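Local coordinates for protein XoxI (Bacillus cereus ATCC 14579, PDB 3CNW) that is of unknown function but belongs to the polyketide cyclase/dehydrase and lipid transport family, so it may bind a hydrophobic small molecule in a helix-grip cavity, at residues T8-F13 against A133-F138; D31-I36 against Y127-K132. All blocks are in the same frame, centred on the assembly; numbering follows the deposited sequence.

Interaction 1: residues T8-F13 against A133-F138; sequences TSMEIF and ALQQAF
With CG anti to the backbone N (chi1 -167°) and the next torsion also extended, Gln135 reaches out from its helix to the edge strand, where its amide meets the backbone of Glu11 and the selenium of Met10. The NE2 group donates to Glu11 O at 3.0 Å; the bond is nearly straight (168° at the hydrogen) and the acceptor lies almost in the amide plane. Lys132 NZ hydrogen-bonds OE1 of the same amide, so both of its polar atoms are engaged, which should restrain its rotation. Met10, a selenomethionine, also sets CG anti to N (chi1 -171°) but then bends twice, laying SE 3.4 Å from Gln135 NE2, the two side chains crossing at about a right angle.

This is the packing of a helix-grip fold, in which the long C-terminal helix lies along a curved antiparallel sheet; strand 8-12 and helix 133-138 run parallel here, their axes 8.0 Å apart. Ile12 bridges them with two branches. CG1 lies 4.0 Å from Leu134 CG, whereas CG2 sits 3.5 Å from Phe138 CG, at the root of the ring. Helix 16-23 closes this apolar cluster, with Val19 touching both Ile12 and Leu134.

Where the strand gives way to loop, a water takes over the polar link, accepting from Phe13 N at 3.0 Å and donating to Gln135 O at 2.8 Å. Beyond it, Phe13 O packs 3.5 Å from Phe138 CB.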
ATOM      1  N   THR A   8       3.637  14.567 -16.020  1.00 31.32           N
ATOM      2  CA  THR A   8       2.475  15.317 -16.449  1.00 32.82           C
ATOM      3  C   THR A   8       1.842  15.855 -15.180  1.00 31.81           C
ATOM      4  O   THR A   8       1.884  15.209 -14.133  1.00 31.29           O
ATOM      5  CB  THR A   8       1.438  14.421 -17.193  1.00 34.95           C
ATOM      6  OG1 THR A   8       2.051  13.813 -18.332  1.00 36.60           O
ATOM      7  CG2 THR A   8       0.250  15.246 -17.657  1.00 35.89           C
ATOM      8  N   SER A   9       1.283  17.052 -15.265  1.00 32.49           N
ATOM      9  CA  SER A   9       0.621  17.653 -14.121  1.00 33.70           C
ATOM     10  C   SER A   9      -0.773  18.050 -14.577  1.00 33.23           C
ATOM     11  O   SER A   9      -1.029  18.178 -15.775  1.00 32.59           O
ATOM     12  CB  SER A   9       1.399  18.871 -13.627  1.00 34.11           C
ATOM     13  OG  SER A   9       2.596  18.469 -12.994  1.00 36.06           O
HETATM   14  N   MSE A  10      -1.674  18.228 -13.623  1.00 32.68           N
HETATM   15  CA  MSE A  10      -3.043  18.581 -13.941  1.00 33.44           C
HETATM   16  C   MSE A  10      -3.692  19.072 -12.661  1.00 32.22           C
HETATM   17  O   MSE A  10      -3.583  18.424 -11.619  1.00 29.68           O
HETATM   18  CB  MSE A  10      -3.792  17.343 -14.455  1.00 36.56           C
HETATM   19  CG  MSE A  10      -5.179  17.596 -15.032  1.00 40.82           C
HETATM   20 SE   MSE A  10      -5.098  18.357 -16.809  1.00 49.22          SE
HETATM   21  CE  MSE A  10      -4.262  16.868 -17.738  1.00 44.70           C
ATOM     22  N   GLU A  11      -4.349  20.222 -12.742  1.00 31.45           N
ATOM     23  CA  GLU A  11      -5.035  20.774 -11.588  1.00 31.39           C
ATOM     24  C   GLU A  11      -6.453  20.240 -11.624  1.00 28.17           C
ATOM     25  O   GLU A  11      -7.076  20.192 -12.680  1.00 26.67           O
ATOM     26  CB  GLU A  11      -5.037  22.301 -11.637  1.00 34.29           C
ATOM     27  CG  GLU A  11      -3.676  22.910 -11.366  1.00 40.61           C
ATOM     28  CD  GLU A  11      -3.679  24.432 -11.426  1.00 45.69           C
ATOM     29  OE1 GLU A  11      -4.487  25.060 -10.699  1.00 48.71           O
ATOM     30  OE2 GLU A  11      -2.868  25.001 -12.195  1.00 45.48           O
ATOM     31  N   ILE A  12      -6.949  19.805 -10.473  1.00 25.21           N
ATOM     32  CA  ILE A  12      -8.292  19.248 -10.395  1.00 23.91           C
ATOM     33  C   ILE A  12      -9.095  20.044  -9.386  1.00 24.74           C
ATOM     34  O   ILE A  12      -8.546  20.505  -8.390  1.00 25.24           O
ATOM     35  CB  ILE A  12      -8.264  17.749  -9.948  1.00 22.78           C
ATOM     36  CG1 ILE A  12      -7.655  16.873 -11.050  1.00 22.70           C
ATOM     37  CG2 ILE A  12      -9.683  17.250  -9.653  1.00 20.04           C
ATOM     38  CD1 ILE A  12      -6.225  17.125 -11.328  1.00 20.21           C
ATOM     39  N   PHE A  13     -10.385  20.215  -9.653  1.00 25.63           N
ATOM     40  CA  PHE A  13     -11.255  20.932  -8.729  1.00 27.69           C
ATOM     41  C   PHE A  13     -11.718  19.952  -7.664  1.00 27.23           C
ATOM     42  O   PHE A  13     -12.814  19.386  -7.742  1.00 27.92           O
ATOM     43  CB  PHE A  13     -12.473  21.528  -9.446  1.00 30.95           C
ATOM     44  CG  PHE A  13     -12.136  22.682 -10.352  1.00 35.89           C
ATOM     45  CD1 PHE A  13     -11.660  23.889  -9.827  1.00 38.00           C
ATOM     46  CD2 PHE A  13     -12.301  22.570 -11.738  1.00 37.25           C
ATOM     47  CE1 PHE A  13     -11.338  24.968 -10.672  1.00 37.11           C
ATOM     48  CE2 PHE A  13     -11.983  23.642 -12.592  1.00 37.60           C
ATOM     49  CZ  PHE A  13     -11.507  24.844 -12.057  1.00 38.28           C
ATOM     50  N   ALA A 133      -9.113  12.648 -17.679  1.00 21.60           N
ATOM     51  CA  ALA A 133     -10.393  12.066 -17.276  1.00 19.01           C
ATOM     52  C   ALA A 133     -10.662  12.486 -15.831  1.00 19.45           C
ATOM     53  O   ALA A 133     -11.776  12.862 -15.477  1.00 20.43           O
ATOM     54  CB  ALA A 133     -10.342  10.565 -17.381  1.00 15.66           C
ATOM     55  N   LEU A 134      -9.625  12.435 -15.005  1.00 18.52           N
ATOM     56  CA  LEU A 134      -9.745  12.821 -13.607  1.00 18.47           C
ATOM     57  C   LEU A 134     -10.214  14.280 -13.512  1.00 19.70           C
ATOM     58  O   LEU A 134     -11.096  14.601 -12.715  1.00 21.20           O
ATOM     59  CB  LEU A 134      -8.390  12.631 -12.904  1.00 15.69           C
ATOM     60  CG  LEU A 134      -8.267  12.929 -11.410  1.00 15.77           C
ATOM     61  CD1 LEU A 134      -9.332  12.162 -10.628  1.00 16.36           C
ATOM     62  CD2 LEU A 134      -6.863  12.550 -10.925  1.00 14.00           C
ATOM     63  N   GLN A 135      -9.644  15.159 -14.333  1.00 19.34           N
ATOM     64  CA  GLN A 135     -10.046  16.557 -14.306  1.00 20.56           C
ATOM     65  C   GLN A 135     -11.509  16.690 -14.707  1.00 20.63           C
ATOM     66  O   GLN A 135     -12.246  17.497 -14.140  1.00 21.56           O
ATOM     67  CB  GLN A 135      -9.188  17.404 -15.248  1.00 19.20           C
ATOM     68  CG  GLN A 135      -9.363  18.889 -15.027  1.00 19.54           C
ATOM     69  CD  GLN A 135      -8.643  19.730 -16.064  1.00 21.69           C
ATOM     70  OE1 GLN A 135      -9.052  19.791 -17.233  1.00 22.63           O
ATOM     71  NE2 GLN A 135      -7.558  20.380 -15.646  1.00 18.91           N
ATOM     72  N   GLN A 136     -11.933  15.911 -15.693  1.00 20.71           N
ATOM     73  CA  GLN A 136     -13.324  15.964 -16.129  1.00 22.21           C
ATOM     74  C   GLN A 136     -14.262  15.359 -15.079  1.00 21.21           C
ATOM     75  O   GLN A 136     -15.372  15.843 -14.879  1.00 17.83           O
ATOM     76  CB  GLN A 136     -13.497  15.230 -17.464  1.00 24.56           C
ATOM     77  CG  GLN A 136     -12.906  15.965 -18.647  1.00 29.87           C
ATOM     78  CD  GLN A 136     -13.350  17.434 -18.714  1.00 34.34           C
ATOM     79  OE1 GLN A 136     -12.660  18.332 -18.213  1.00 35.68           O
ATOM     80  NE2 GLN A 136     -14.512  17.675 -19.318  1.00 33.05           N
ATOM     81  N   ALA A 137     -13.802  14.313 -14.400  1.00 20.53           N
ATOM     82  CA  ALA A 137     -14.623  13.667 -13.398  1.00 22.73           C
ATOM     83  C   ALA A 137     -15.060  14.653 -12.311  1.00 24.67           C
ATOM     84  O   ALA A 137     -16.245  14.767 -12.002  1.00 24.47           O
ATOM     85  CB  ALA A 137     -13.876  12.483 -12.787  1.00 19.37           C
ATOM     86  N   PHE A 138     -14.110  15.378 -11.742  1.00 26.49           N
ATOM     87  CA  PHE A 138     -14.443  16.331 -10.698  1.00 31.65           C
ATOM     88  C   PHE A 138     -15.172  17.562 -11.196  1.00 34.09           C
ATOM     89  O   PHE A 138     -15.987  18.133 -10.471  1.00 34.38           O
ATOM     90  CB  PHE A 138     -13.184  16.734  -9.938  1.00 30.82           C
ATOM     91  CG  PHE A 138     -12.807  15.756  -8.877  1.00 31.20           C
ATOM     92  CD1 PHE A 138     -13.244  15.939  -7.562  1.00 32.07           C
ATOM     93  CD2 PHE A 138     -12.080  14.603  -9.195  1.00 30.49           C
ATOM     94  CE1 PHE A 138     -12.973  14.986  -6.575  1.00 30.66           C
ATOM     95  CE2 PHE A 138     -11.802  13.639  -8.214  1.00 29.22           C
ATOM     96  CZ  PHE A 138     -12.250  13.836  -6.902  1.00 31.02           C
TER
HETATM   97  O   HOH W   1     -11.493  19.461 -12.319  1.00 13.54           O

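Interaction 2: residues D31-I36 against Y127-K132; sequences DWLPYI and YSDGLK
Trp32 and Leu33 pack directly against the backbone of Gly130, the first by its ring edge and the second by a methyl. The benzo edge of the indole faces the helix, with CE3 3.5 Å from Gly130 O, which lies near the ring plane. Leu33 CD1 rests 3.5 Å from Gly130 CA. Having no side chain, Gly130 leaves room for this methyl and for the benzo edge of Trp32, and the CA atoms of Leu33 and Gly130 come within 4.4 Å.

Beside this packing, Asp129 extends CG anti to its backbone N (chi1 177°) and lays its carboxylate along Pro34, with OD2 3.3 Å from Pro34 CD. The same oxygen takes a weak, strongly bent hydrogen bond from Tyr35 N, 3.2 Å away. A type I turn from Leu33 to Ile36, closed by Ile36 N bonding to Leu33 O, brings the ring of Pro34 and the N and CB of Tyr35 to the helix, while the tyrosine ring leads away. Farther out, Leu22 and Ile23 of helix 16-23 pack on Trp32, while Pro53 and Phe81 touch Tyr35.

With its one direct polar bond bent and weak, the junction probably depends mainly on close packing around the glycine.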
ATOM      1  N   ASP A  31     -11.368   3.147 -11.762  1.00 23.24           N
ATOM      2  CA  ASP A  31     -12.331   4.143 -11.281  1.00 22.68           C
ATOM      3  C   ASP A  31     -12.068   5.505 -11.917  1.00 21.19           C
ATOM      4  O   ASP A  31     -12.900   6.399 -11.804  1.00 21.91           O
ATOM      5  CB  ASP A  31     -12.267   4.350  -9.761  1.00 23.96           C
ATOM      6  CG  ASP A  31     -12.709   3.140  -8.970  1.00 29.27           C
ATOM      7  OD1 ASP A  31     -13.730   2.509  -9.336  1.00 29.88           O
ATOM      8  OD2 ASP A  31     -12.034   2.839  -7.951  1.00 31.03           O
ATOM      9  N   TRP A  32     -10.923   5.682 -12.573  1.00 21.16           N
ATOM     10  CA  TRP A  32     -10.624   6.991 -13.147  1.00 19.20           C
ATOM     11  C   TRP A  32      -9.725   7.041 -14.386  1.00 19.95           C
ATOM     12  O   TRP A  32      -9.620   8.082 -15.043  1.00 21.12           O
ATOM     13  CB  TRP A  32      -9.996   7.863 -12.072  1.00 18.47           C
ATOM     14  CG  TRP A  32      -8.683   7.327 -11.572  1.00 17.47           C
ATOM     15  CD1 TRP A  32      -8.498   6.363 -10.631  1.00 18.74           C
ATOM     16  CD2 TRP A  32      -7.375   7.751 -11.982  1.00 16.49           C
ATOM     17  NE1 TRP A  32      -7.150   6.160 -10.415  1.00 17.17           N
ATOM     18  CE2 TRP A  32      -6.438   7.001 -11.227  1.00 17.06           C
ATOM     19  CE3 TRP A  32      -6.902   8.701 -12.902  1.00 15.12           C
ATOM     20  CZ2 TRP A  32      -5.046   7.170 -11.372  1.00 14.15           C
ATOM     21  CZ3 TRP A  32      -5.515   8.867 -13.041  1.00 13.85           C
ATOM     22  CH2 TRP A  32      -4.611   8.104 -12.272  1.00 14.71           C
ATOM     23  N   LEU A  33      -9.062   5.935 -14.695  1.00 19.17           N
ATOM     24  CA  LEU A  33      -8.169   5.888 -15.844  1.00 18.12           C
ATOM     25  C   LEU A  33      -8.801   5.094 -16.972  1.00 17.66           C
ATOM     26  O   LEU A  33      -8.836   3.871 -16.922  1.00 20.60           O
ATOM     27  CB  LEU A  33      -6.837   5.248 -15.438  1.00 17.21           C
ATOM     28  CG  LEU A  33      -5.852   4.832 -16.532  1.00 15.40           C
ATOM     29  CD1 LEU A  33      -5.462   6.005 -17.395  1.00 15.86           C
ATOM     30  CD2 LEU A  33      -4.633   4.259 -15.861  1.00 18.85           C
ATOM     31  N   PRO A  34      -9.288   5.782 -18.016  1.00 16.66           N
ATOM     32  CA  PRO A  34      -9.921   5.111 -19.149  1.00 17.44           C
ATOM     33  C   PRO A  34      -9.096   3.967 -19.734  1.00 20.16           C
ATOM     34  O   PRO A  34      -9.640   2.966 -20.187  1.00 22.20           O
ATOM     35  CB  PRO A  34     -10.123   6.250 -20.153  1.00 15.91           C
ATOM     36  CG  PRO A  34     -10.293   7.448 -19.291  1.00 15.09           C
ATOM     37  CD  PRO A  34      -9.207   7.237 -18.258  1.00 18.33           C
ATOM     38  N   TYR A  35      -7.779   4.119 -19.711  1.00 22.39           N
ATOM     39  CA  TYR A  35      -6.871   3.124 -20.263  1.00 21.98           C
ATOM     40  C   TYR A  35      -6.849   1.776 -19.534  1.00 21.43           C
ATOM     41  O   TYR A  35      -6.404   0.774 -20.097  1.00 21.85           O
ATOM     42  CB  TYR A  35      -5.461   3.699 -20.285  1.00 23.48           C
ATOM     43  CG  TYR A  35      -4.476   2.812 -20.982  1.00 26.97           C
ATOM     44  CD1 TYR A  35      -4.518   2.644 -22.364  1.00 28.71           C
ATOM     45  CD2 TYR A  35      -3.488   2.149 -20.269  1.00 29.17           C
ATOM     46  CE1 TYR A  35      -3.590   1.837 -23.025  1.00 29.26           C
ATOM     47  CE2 TYR A  35      -2.553   1.339 -20.917  1.00 30.74           C
ATOM     48  CZ  TYR A  35      -2.609   1.189 -22.295  1.00 30.53           C
ATOM     49  OH  TYR A  35      -1.676   0.394 -22.936  1.00 33.76           O
ATOM     50  N   ILE A  36      -7.301   1.754 -18.283  1.00 19.60           N
ATOM     51  CA  ILE A  36      -7.309   0.517 -17.499  1.00 19.51           C
ATOM     52  C   ILE A  36      -8.715   0.147 -17.062  1.00 19.40           C
ATOM     53  O   ILE A  36      -9.130   0.451 -15.947  1.00 19.69           O
ATOM     54  CB  ILE A  36      -6.409   0.634 -16.243  1.00 18.65           C
ATOM     55  CG1 ILE A  36      -4.971   0.927 -16.671  1.00 19.58           C
ATOM     56  CG2 ILE A  36      -6.426  -0.669 -15.449  1.00 16.32           C
ATOM     57  CD1 ILE A  36      -4.400  -0.097 -17.672  1.00 18.15           C
ATOM     58  N   TYR A 127      -0.585   8.780 -19.084  1.00 17.55           N
ATOM     59  CA  TYR A 127      -0.692   9.681 -17.952  1.00 18.29           C
ATOM     60  C   TYR A 127      -1.726  10.759 -18.269  1.00 20.93           C
ATOM     61  O   TYR A 127      -2.660  10.969 -17.490  1.00 21.13           O
ATOM     62  CB  TYR A 127       0.657  10.330 -17.656  1.00 19.52           C
ATOM     63  CG  TYR A 127       1.759   9.365 -17.261  1.00 18.93           C
ATOM     64  CD1 TYR A 127       1.480   8.034 -16.933  1.00 19.15           C
ATOM     65  CD2 TYR A 127       3.085   9.787 -17.205  1.00 19.68           C
ATOM     66  CE1 TYR A 127       2.504   7.140 -16.557  1.00 18.69           C
ATOM     67  CE2 TYR A 127       4.121   8.910 -16.831  1.00 17.63           C
ATOM     68  CZ  TYR A 127       3.828   7.588 -16.510  1.00 20.55           C
ATOM     69  OH  TYR A 127       4.848   6.717 -16.158  1.00 17.02           O
ATOM     70  N   SER A 128      -1.565  11.428 -19.417  1.00 22.40           N
ATOM     71  CA  SER A 128      -2.495  12.484 -19.849  1.00 22.51           C
ATOM     72  C   SER A 128      -3.934  11.977 -19.926  1.00 21.42           C
ATOM     73  O   SER A 128      -4.863  12.658 -19.492  1.00 21.30           O
ATOM     74  CB  SER A 128      -2.100  13.050 -21.229  1.00 23.81           C
ATOM     75  OG  SER A 128      -3.037  14.032 -21.693  1.00 24.60           O
ATOM     76  N   ASP A 129      -4.111  10.792 -20.492  1.00 19.94           N
ATOM     77  CA  ASP A 129      -5.430  10.184 -20.618  1.00 21.04           C
ATOM     78  C   ASP A 129      -6.118  10.123 -19.252  1.00 21.45           C
ATOM     79  O   ASP A 129      -7.271  10.544 -19.100  1.00 20.54           O
ATOM     80  CB  ASP A 129      -5.289   8.772 -21.189  1.00 21.65           C
ATOM     81  CG  ASP A 129      -6.606   8.043 -21.278  1.00 26.16           C
ATOM     82  OD1 ASP A 129      -7.470   8.464 -22.087  1.00 28.16           O
ATOM     83  OD2 ASP A 129      -6.779   7.048 -20.538  1.00 25.83           O
ATOM     84  N   GLY A 130      -5.393   9.609 -18.261  1.00 20.88           N
ATOM     85  CA  GLY A 130      -5.931   9.485 -16.920  1.00 20.67           C
ATOM     86  C   GLY A 130      -6.085  10.792 -16.160  1.00 20.87           C
ATOM     87  O   GLY A 130      -7.094  10.993 -15.487  1.00 22.06           O
ATOM     88  N   LEU A 131      -5.099  11.682 -16.244  1.00 19.49           N
ATOM     89  CA  LEU A 131      -5.211  12.950 -15.531  1.00 20.00           C
ATOM     90  C   LEU A 131      -6.332  13.826 -16.108  1.00 20.95           C
ATOM     91  O   LEU A 131      -6.988  14.577 -15.370  1.00 19.77           O
ATOM     92  CB  LEU A 131      -3.887  13.729 -15.566  1.00 18.20           C
ATOM     93  CG  LEU A 131      -2.646  13.145 -14.879  1.00 16.27           C
ATOM     94  CD1 LEU A 131      -1.640  14.265 -14.685  1.00 14.72           C
ATOM     95  CD2 LEU A 131      -2.998  12.540 -13.530  1.00 16.17           C
ATOM     96  N   LYS A 132      -6.544  13.731 -17.422  1.00 20.29           N
ATOM     97  CA  LYS A 132      -7.583  14.505 -18.095  1.00 20.19           C
ATOM     98  C   LYS A 132      -8.952  13.969 -17.686  1.00 20.47           C
ATOM     99  O   LYS A 132      -9.857  14.742 -17.366  1.00 21.02           O
ATOM    100  CB  LYS A 132      -7.407  14.416 -19.606  1.00 20.81           C
ATOM    101  CG  LYS A 132      -8.375  15.261 -20.423  1.00 23.45           C
ATOM    102  CD  LYS A 132      -7.861  16.663 -20.649  1.00 23.36           C
ATOM    103  CE  LYS A 132      -8.051  17.534 -19.436  1.00 26.94           C
ATOM    104  NZ  LYS A 132      -7.418  18.861 -19.665  1.00 29.46           N
TER

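Interactions 1 and 2 use successive turns of helix 116-139, their centres about 10 Å apart: the helix meets the edge strand in the first and the loop after helix 16-23 in the second. They touch directly, for Ala133 CB lies 3.5 Å from Trp32 O and Met10 CG packs 3.5 Å from Leu131 O. Lys132, on the segment of interaction 2, bonds the Gln135 amide of interaction 1, and helix 16-23 packs against both. Interaction 2 lies deeper, its centre about 7 Å from that of the chain as against about 12 Å. In relatives the space between long helix and sheet holds the ligand; that XoxI does likewise is an inference from its family.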